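Local coordinates for protein CbsA (Xanthomonas oryzae pv. oryzae, PDB 5XYH) that probably hydrolyses beta-1,4-glycosidic bonds of cellulose to release cellobiose, as a cell-wall-degrading exoglucanase of a rice pathogen, at residues K21-D24 with S25-K29; V49-S53 with I54-Y58; L250-G254 with Q255-S259. All blocks are in the same frame, centred on the assembly; numbering follows the deposited sequence.

Contact 1. Residues K21-D24 with S25-K29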
loop_
_atom_site.group_PDB
_atom_site.type_symbol
_atom_site.label_atom_id
_atom_site.label_comp_id
_atom_site.label_asym_id
_atom_site.label_seq_id
_atom_site.Cartn_x
_atom_site.Cartn_y
_atom_site.Cartn_z
ATOM N N LYS A 21 14.776 -1.567 -14.269
ATOM C CA LYS A 21 14.970 -2.615 -15.268
ATOM C C LYS A 21 13.633 -3.137 -15.783
ATOM O O LYS A 21 13.489 -3.409 -16.981
ATOM C CB LYS A 21 15.815 -3.743 -14.684
ATOM C CG LYS A 21 15.851 -4.995 -15.554
ATOM C CD LYS A 21 17.049 -5.860 -15.233
ATOM C CE LYS A 21 17.191 -6.081 -13.735
ATOM N NZ LYS A 21 18.362 -6.954 -13.435
ATOM N N GLU A 22 12.638 -3.259 -14.895
ATOM C CA GLU A 22 11.283 -3.600 -15.324
ATOM C C GLU A 22 10.753 -2.574 -16.321
ATOM O O GLU A 22 10.242 -2.931 -17.387
ATOM C CB GLU A 22 10.351 -3.694 -14.108
ATOM C CG GLU A 22 10.577 -4.925 -13.221
ATOM C CD GLU A 22 9.672 -4.970 -11.996
ATOM O OE1 GLU A 22 9.599 -3.954 -11.287
ATOM O OE2 GLU A 22 9.047 -6.023 -11.735
ATOM N N VAL A 23 10.847 -1.286 -15.974
ATOM C CA VAL A 23 10.350 -0.237 -16.857
ATOM C C VAL A 23 11.085 -0.268 -18.189
ATOM O O VAL A 23 10.470 -0.134 -19.252
ATOM C CB VAL A 23 10.467 1.136 -16.165
ATOM C CG1 VAL A 23 10.229 2.270 -17.144
ATOM C CG2 VAL A 23 9.471 1.223 -15.033
ATOM N N ASP A 24 12.408 -0.467 -18.158
ATOM C CA ASP A 24 13.172 -0.541 -19.403
ATOM C C ASP A 24 12.644 -1.646 -20.311
ATOM O O ASP A 24 12.626 -1.490 -21.543
ATOM C CB ASP A 24 14.654 -0.764 -19.105
ATOM C CG ASP A 24 15.342 0.478 -18.560
ATOM O OD1 ASP A 24 14.861 1.603 -18.809
ATOM O OD2 ASP A 24 16.390 0.329 -17.908
ATOM N N SER A 25 12.205 -2.767 -19.721
ATOM C CA SER A 25 11.661 -3.869 -20.513
ATOM C C SER A 25 10.405 -3.457 -21.274
ATOM O O SER A 25 10.099 -4.038 -22.323
ATOM C CB SER A 25 11.375 -5.077 -19.601
ATOM O OG SER A 25 10.105 -4.983 -18.962
ATOM N N SER A 26 9.672 -2.458 -20.773
ATOM C CA SER A 26 8.501 -1.910 -21.451
ATOM C C SER A 26 8.863 -0.822 -22.455
ATOM O O SER A 26 8.220 -0.707 -23.506
ATOM C CB SER A 26 7.515 -1.327 -20.432
ATOM O OG SER A 26 6.744 -2.345 -19.824
ATOM N N ILE A 27 9.856 0.006 -22.132
ATOM C CA ILE A 27 10.274 1.062 -23.049
ATOM C C ILE A 27 10.677 0.470 -24.397
ATOM O O ILE A 27 10.289 0.976 -25.458
ATOM C CB ILE A 27 11.416 1.882 -22.417
ATOM C CG1 ILE A 27 10.888 2.733 -21.266
ATOM C CG2 ILE A 27 12.103 2.734 -23.462
ATOM C CD1 ILE A 27 11.983 3.361 -20.446
ATOM N N VAL A 28 11.442 -0.619 -24.385
ATOM C CA VAL A 28 11.912 -1.153 -25.658
ATOM C C VAL A 28 10.796 -1.806 -26.463
ATOM O O VAL A 28 10.963 -2.000 -27.667
ATOM C CB VAL A 28 13.077 -2.132 -25.444
ATOM C CG1 VAL A 28 14.219 -1.422 -24.722
ATOM C CG2 VAL A 28 12.614 -3.352 -24.683
ATOM N N LYS A 29 9.659 -2.149 -25.841
ATOM C CA LYS A 29 8.543 -2.748 -26.576
ATOM C C LYS A 29 7.661 -1.723 -27.281
ATOM O O LYS A 29 6.966 -2.085 -28.238
ATOM C CB LYS A 29 7.648 -3.581 -25.647
ATOM C CG LYS A 29 8.283 -4.866 -25.135
ATOM C CD LYS A 29 7.423 -5.535 -24.065
ATOM C CE LYS A 29 8.069 -6.829 -23.582
ATOM N NZ LYS A 29 7.365 -7.431 -22.420
#

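Contact 2. Residues V49-S53 with I54-Y58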
loop_
_atom_site.group_PDB
_atom_site.type_symbol
_atom_site.label_atom_id
_atom_site.label_comp_id
_atom_site.label_asym_id
_atom_site.label_seq_id
_atom_site.Cartn_x
_atom_site.Cartn_y
_atom_site.Cartn_z
ATOM N N VAL A 49 10.488 -1.076 -1.773
ATOM C CA VAL A 49 10.989 -2.438 -1.973
ATOM C C VAL A 49 10.217 -3.391 -1.068
ATOM O O VAL A 49 10.310 -3.294 0.159
ATOM C CB VAL A 49 12.492 -2.527 -1.669
ATOM C CG1 VAL A 49 12.937 -3.982 -1.689
ATOM C CG2 VAL A 49 13.296 -1.680 -2.646
ATOM N N TRP A 50 9.494 -4.343 -1.658
ATOM C CA TRP A 50 8.680 -5.281 -0.888
ATOM C C TRP A 50 9.548 -6.443 -0.429
ATOM O O TRP A 50 10.082 -7.187 -1.259
ATOM C CB TRP A 50 7.496 -5.798 -1.713
ATOM C CG TRP A 50 6.467 -4.750 -1.885
ATOM C CD1 TRP A 50 6.604 -3.591 -2.590
ATOM C CD2 TRP A 50 5.143 -4.736 -1.334
ATOM N NE1 TRP A 50 5.451 -2.856 -2.513
ATOM C CE2 TRP A 50 4.538 -3.532 -1.744
ATOM C CE3 TRP A 50 4.413 -5.621 -0.534
ATOM C CZ2 TRP A 50 3.241 -3.185 -1.379
ATOM C CZ3 TRP A 50 3.115 -5.280 -0.180
ATOM C CH2 TRP A 50 2.545 -4.072 -0.603
ATOM N N LEU A 51 9.706 -6.586 0.885
ATOM C CA LEU A 51 10.336 -7.778 1.457
ATOM C C LEU A 51 9.238 -8.794 1.767
ATOM O O LEU A 51 8.832 -8.994 2.912
ATOM C CB LEU A 51 11.138 -7.417 2.699
ATOM C CG LEU A 51 12.261 -6.404 2.473
ATOM C CD1 LEU A 51 12.900 -6.005 3.798
ATOM C CD2 LEU A 51 13.305 -6.946 1.503
ATOM N N ASP A 52 8.727 -9.417 0.700
ATOM C CA ASP A 52 7.541 -10.253 0.804
ATOM C C ASP A 52 7.852 -11.705 1.145
ATOM O O ASP A 52 6.940 -12.536 1.117
ATOM C CB ASP A 52 6.715 -10.176 -0.490
ATOM C CG ASP A 52 7.476 -10.643 -1.719
ATOM O OD1 ASP A 52 8.695 -10.380 -1.826
ATOM O OD2 ASP A 52 6.835 -11.264 -2.592
ATOM N N SER A 53 9.099 -12.023 1.489
ATOM C CA SER A 53 9.468 -13.352 1.968
ATOM C C SER A 53 10.855 -13.252 2.576
ATOM O O SER A 53 11.579 -12.279 2.355
ATOM C CB SER A 53 9.467 -14.389 0.838
ATOM O OG SER A 53 10.472 -14.049 -0.100
ATOM N N ILE A 54 11.230 -14.291 3.327
ATOM C CA ILE A 54 12.615 -14.403 3.775
ATOM C C ILE A 54 13.558 -14.374 2.582
ATOM O O ILE A 54 14.595 -13.702 2.610
ATOM C CB ILE A 54 12.800 -15.679 4.615
ATOM C CG1 ILE A 54 11.933 -15.595 5.877
ATOM C CG2 ILE A 54 14.270 -15.887 4.951
ATOM C CD1 ILE A 54 11.705 -16.939 6.560
ATOM N N ASP A 55 13.199 -15.085 1.504
ATOM C CA ASP A 55 14.028 -15.100 0.298
ATOM C C ASP A 55 14.265 -13.700 -0.255
ATOM O O ASP A 55 15.330 -13.436 -0.824
ATOM C CB ASP A 55 13.391 -15.975 -0.783
ATOM C CG ASP A 55 13.649 -17.467 -0.570
ATOM O OD1 ASP A 55 14.638 -17.842 0.109
ATOM O OD2 ASP A 55 12.864 -18.275 -1.104
ATOM N N ALA A 56 13.289 -12.795 -0.117
ATOM C CA ALA A 56 13.473 -11.437 -0.621
ATOM C C ALA A 56 14.622 -10.718 0.087
ATOM O O ALA A 56 15.235 -9.821 -0.499
ATOM C CB ALA A 56 12.175 -10.634 -0.484
ATOM N N ILE A 57 14.950 -11.105 1.327
ATOM C CA ILE A 57 16.076 -10.462 2.009
ATOM C C ILE A 57 17.380 -10.742 1.278
ATOM O O ILE A 57 18.281 -9.890 1.234
ATOM C CB ILE A 57 16.162 -10.918 3.481
ATOM C CG1 ILE A 57 14.895 -10.535 4.248
ATOM C CG2 ILE A 57 17.377 -10.310 4.155
ATOM C CD1 ILE A 57 14.800 -11.161 5.630
ATOM N N TYR A 58 17.496 -11.930 0.678
ATOM C CA TYR A 58 18.741 -12.398 0.080
ATOM C C TYR A 58 18.837 -12.131 -1.415
ATOM O O TYR A 58 19.952 -12.024 -1.939
ATOM C CB TYR A 58 18.915 -13.899 0.366
ATOM C CG TYR A 58 18.989 -14.165 1.852
ATOM C CD1 TYR A 58 20.192 -14.049 2.534
ATOM C CD2 TYR A 58 17.853 -14.481 2.582
ATOM C CE1 TYR A 58 20.259 -14.258 3.894
ATOM C CE2 TYR A 58 17.910 -14.690 3.946
ATOM C CZ TYR A 58 19.113 -14.579 4.596
ATOM O OH TYR A 58 19.188 -14.782 5.953
#

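Contact 3. Residues L250-G254 with Q255-S259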
loop_
_atom_site.group_PDB
_atom_site.type_symbol
_atom_site.label_atom_id
_atom_site.label_comp_id
_atom_site.label_asym_id
_atom_site.label_seq_id
_atom_site.Cartn_x
_atom_site.Cartn_y
_atom_site.Cartn_z
ATOM N N LEU A 250 -24.596 15.380 0.628
ATOM C CA LEU A 250 -25.482 16.017 -0.332
ATOM C C LEU A 250 -26.628 15.073 -0.678
ATOM O O LEU A 250 -26.398 13.903 -0.989
ATOM C CB LEU A 250 -24.690 16.372 -1.584
ATOM C CG LEU A 250 -25.491 16.863 -2.784
ATOM C CD1 LEU A 250 -26.006 18.280 -2.489
ATOM C CD2 LEU A 250 -24.625 16.823 -4.036
ATOM N N THR A 251 -27.862 15.565 -0.612
ATOM C CA THR A 251 -29.014 14.706 -0.864
ATOM C C THR A 251 -29.568 14.951 -2.254
ATOM O O THR A 251 -29.600 16.086 -2.736
ATOM C CB THR A 251 -30.135 14.890 0.164
ATOM O OG1 THR A 251 -30.795 16.148 -0.043
ATOM C CG2 THR A 251 -29.595 14.782 1.592
ATOM N N ILE A 252 -29.976 13.864 -2.904
ATOM C CA ILE A 252 -30.652 13.904 -4.192
ATOM C C ILE A 252 -31.768 12.876 -4.126
ATOM O O ILE A 252 -31.541 11.743 -3.690
ATOM C CB ILE A 252 -29.688 13.591 -5.349
ATOM C CG1 ILE A 252 -28.566 14.618 -5.389
ATOM C CG2 ILE A 252 -30.431 13.556 -6.677
ATOM C CD1 ILE A 252 -27.377 14.124 -6.146
ATOM N N GLY A 253 -32.971 13.266 -4.534
ATOM C CA GLY A 253 -34.107 12.388 -4.330
ATOM C C GLY A 253 -34.299 11.995 -2.883
ATOM O O GLY A 253 -34.767 10.883 -2.598
ATOM N N GLY A 254 -33.916 12.867 -1.953
ATOM C CA GLY A 254 -34.135 12.614 -0.549
ATOM C C GLY A 254 -33.128 11.701 0.105
ATOM O O GLY A 254 -33.333 11.316 1.260
ATOM N N GLN A 255 -32.045 11.342 -0.589
ATOM C CA GLN A 255 -31.066 10.419 -0.033
ATOM C C GLN A 255 -29.661 10.973 -0.227
ATOM O O GLN A 255 -29.377 11.601 -1.258
ATOM C CB GLN A 255 -31.150 9.030 -0.687
ATOM C CG GLN A 255 -32.494 8.317 -0.528
ATOM C CD GLN A 255 -32.831 7.990 0.912
ATOM O OE1 GLN A 255 -31.947 7.731 1.737
ATOM N NE2 GLN A 255 -34.126 7.998 1.225
ATOM N N PRO A 256 -28.765 10.749 0.736
ATOM C CA PRO A 256 -27.390 11.248 0.597
ATOM C C PRO A 256 -26.626 10.432 -0.428
ATOM O O PRO A 256 -26.809 9.221 -0.541
ATOM C CB PRO A 256 -26.804 11.057 1.998
ATOM C CG PRO A 256 -27.537 9.879 2.538
ATOM C CD PRO A 256 -28.952 9.998 1.991
ATOM N N ILE A 257 -25.732 11.104 -1.160
ATOM C CA ILE A 257 -24.993 10.402 -2.202
ATOM C C ILE A 257 -24.098 9.324 -1.617
ATOM O O ILE A 257 -23.710 8.396 -2.334
ATOM C CB ILE A 257 -24.181 11.375 -3.070
ATOM C CG1 ILE A 257 -23.209 12.198 -2.216
ATOM C CG2 ILE A 257 -25.129 12.258 -3.896
ATOM C CD1 ILE A 257 -22.173 12.921 -3.051
ATOM N N SER A 258 -23.763 9.417 -0.323
ATOM C CA SER A 258 -23.024 8.350 0.342
ATOM C C SER A 258 -23.779 7.030 0.310
ATOM O O SER A 258 -23.160 5.970 0.458
ATOM C CB SER A 258 -22.740 8.735 1.790
ATOM O OG SER A 258 -23.967 8.897 2.487
ATOM N N SER A 259 -25.100 7.071 0.124
ATOM C CA SER A 259 -25.922 5.872 0.077
ATOM C C SER A 259 -26.044 5.300 -1.326
ATOM O O SER A 259 -26.792 4.334 -1.522
ATOM C CB SER A 259 -27.318 6.163 0.624
ATOM O OG SER A 259 -28.091 6.862 -0.342
#

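Contact 1. Residues K21-D24 with S25-K29
The carbonyl oxygen of Glu22 is gripped by the hydroxyl of Ser25, whose OG lies 2.6 Å from Glu22 O. The donor sits in the carbonyl plane on a lone pair, and the backbone amides of Ser25 and Ser26 add only weak bonds to the same oxygen. What turns the hydroxyl back toward the preceding turn is a chi1 of 84°, which sets OG between the backbone N and the carbonyl carbon of Ser25. The next carbonyl oxygen, Val23 O, has two backbone donors. Ile27 N reaches it at 2.9 Å, almost in line with the C=O bond, whereas Ser26 N, also 2.9 Å from Val23 O, stands well above the carbonyl plane. This pairing mixes i+3 and i+4 bonding. Regular i+4 bonds join Ser25 N to Lys21 O and Val28 N to Asp24 O.

On the side facing helix 33-42, the CG1 methyl of Val23 meets the CD1 end of Ile27 at 3.9 Å, the two side chains slanting across one another. Ile27 also runs alongside Asp24, its CD1 3.7 Å from Asp24 OD1; that carboxylate oxygen forms a salt bridge with Lys43. Met39 packs on both Val23 and Ile27, while Ser26 OG hydrogen-bonds with His411 and Trp409. The contact thus shows part of the amphipathic alpha-helix 17-27, with a serine hydroxyl folded back onto an i-3 carbonyl and an apolar i, i+4 pair laid against the neighbouring helix.

Contact 2. Residues V49-S53 with I54-Y58
Ala56 turns its methyl group back toward the end of strand 49-51, where atoms of Leu51, Asp52 and Ser53 meet it. Ser53 O is 3.3 Å from Ala56 CB. The carboxylate of Asp52 reaches the same methyl through OD1, 3.7 Å from Ala56 CB; although Asp52 CB starts away from the helix, a chi1 of 60° swings its carboxylate back. Leu51 approaches more loosely, with CD2 4.3 Å from Ala56 CB, and the leucine side chain also touches Ile127 of helix 113-131, as does Ile57.

Ser53 is the N-cap of the short, weakly bonded helix 54-58. Its OG accepts from Ala56 N at 3.1 Å, and Ser53 O receives a weaker bond from the same amide, so one N-H is shared between the side chain and backbone of the cap residue. The hydroxyl oxygen also rests against the Asp55 side chain, with Ser53 OG 3.6 Å from Asp55 CB. Beyond that carbon the Asp55 carboxylate forms a salt bridge with Arg62, while the amide of Ile54 bonds to Glu108.

Past this cap the chain has reversed much of its course, the strand and helix directions differing by 130°. Within the helix, Ile54 presents CG2 to the edge of the Tyr58 ring, in its plane. On the strand, the Trp50 indole leads away from the helix, its NE1 bonded to Gly360 O and its ring edge-to-face with Tyr93.

Contact 3. Residues L250-G254 with Q255-S259
Ile252 and Ile257 meet through methyl groups beside a two-stranded beta hairpin, its strands 251-252 and 255-256 joined by a type I' turn through Gly253 and Gly254. CD1 of the extended Ile252 side chain touches Ile257 CG2 at 3.7 Å, the side chains crossing at a slant. In Ile257 a chi1 of 57° wedges CG1 between the backbone N and carbonyl carbon and leaves CG2 beside the backbone N, where it faces Ile252. The same CG2 lies 3.6 Å from Leu250 O. Leu250, Ile252 and Ile257 all pack on Tyr319 of helix 316-323.

Gln255 adopts a different, folded shape. Its chain bends at chi2, -64°, bringing the amide back beside the preceding peptide, with Gln255 CD 3.4 Å from Gly254 O. Both turn glycines have positive phi, as the type I' geometry requires.

Across the hairpin, Ile252 N bonds to Gln255 O at 2.9 Å, and Gln255 N returns a bond to Ile252 O. Thr251 and Pro256 form the adjoining non-hydrogen-bonded pair, on the face opposite Ile252 and Gln255. After Pro256 the chain enters a 3-10 turn, where Pro256 O accepts from both Ser259 N and Ser259 OG; the hydroxyl donor lies in the carbonyl plane, with OG 2.7 Å from Pro256 O.

How the contacts relate
The three contacts follow one another along a single glycoside hydrolase family 6 chain without touching. Contacts 1 and 2 are the closer pair, their centres about 23 Å apart and their nearest atoms about 9 Å. Contact 2 lies nearest the middle, at the end of a strand paired in parallel with strand 86-92 of the central sheet, whereas contact 1 belongs to a peripheral helix. Contact 3 is remote from both, its centre about 46 Å from each of theirs, and lies across the chain's centre from contact 2. The hairpin is a surface contact, its centre about 31 Å from that of the chain.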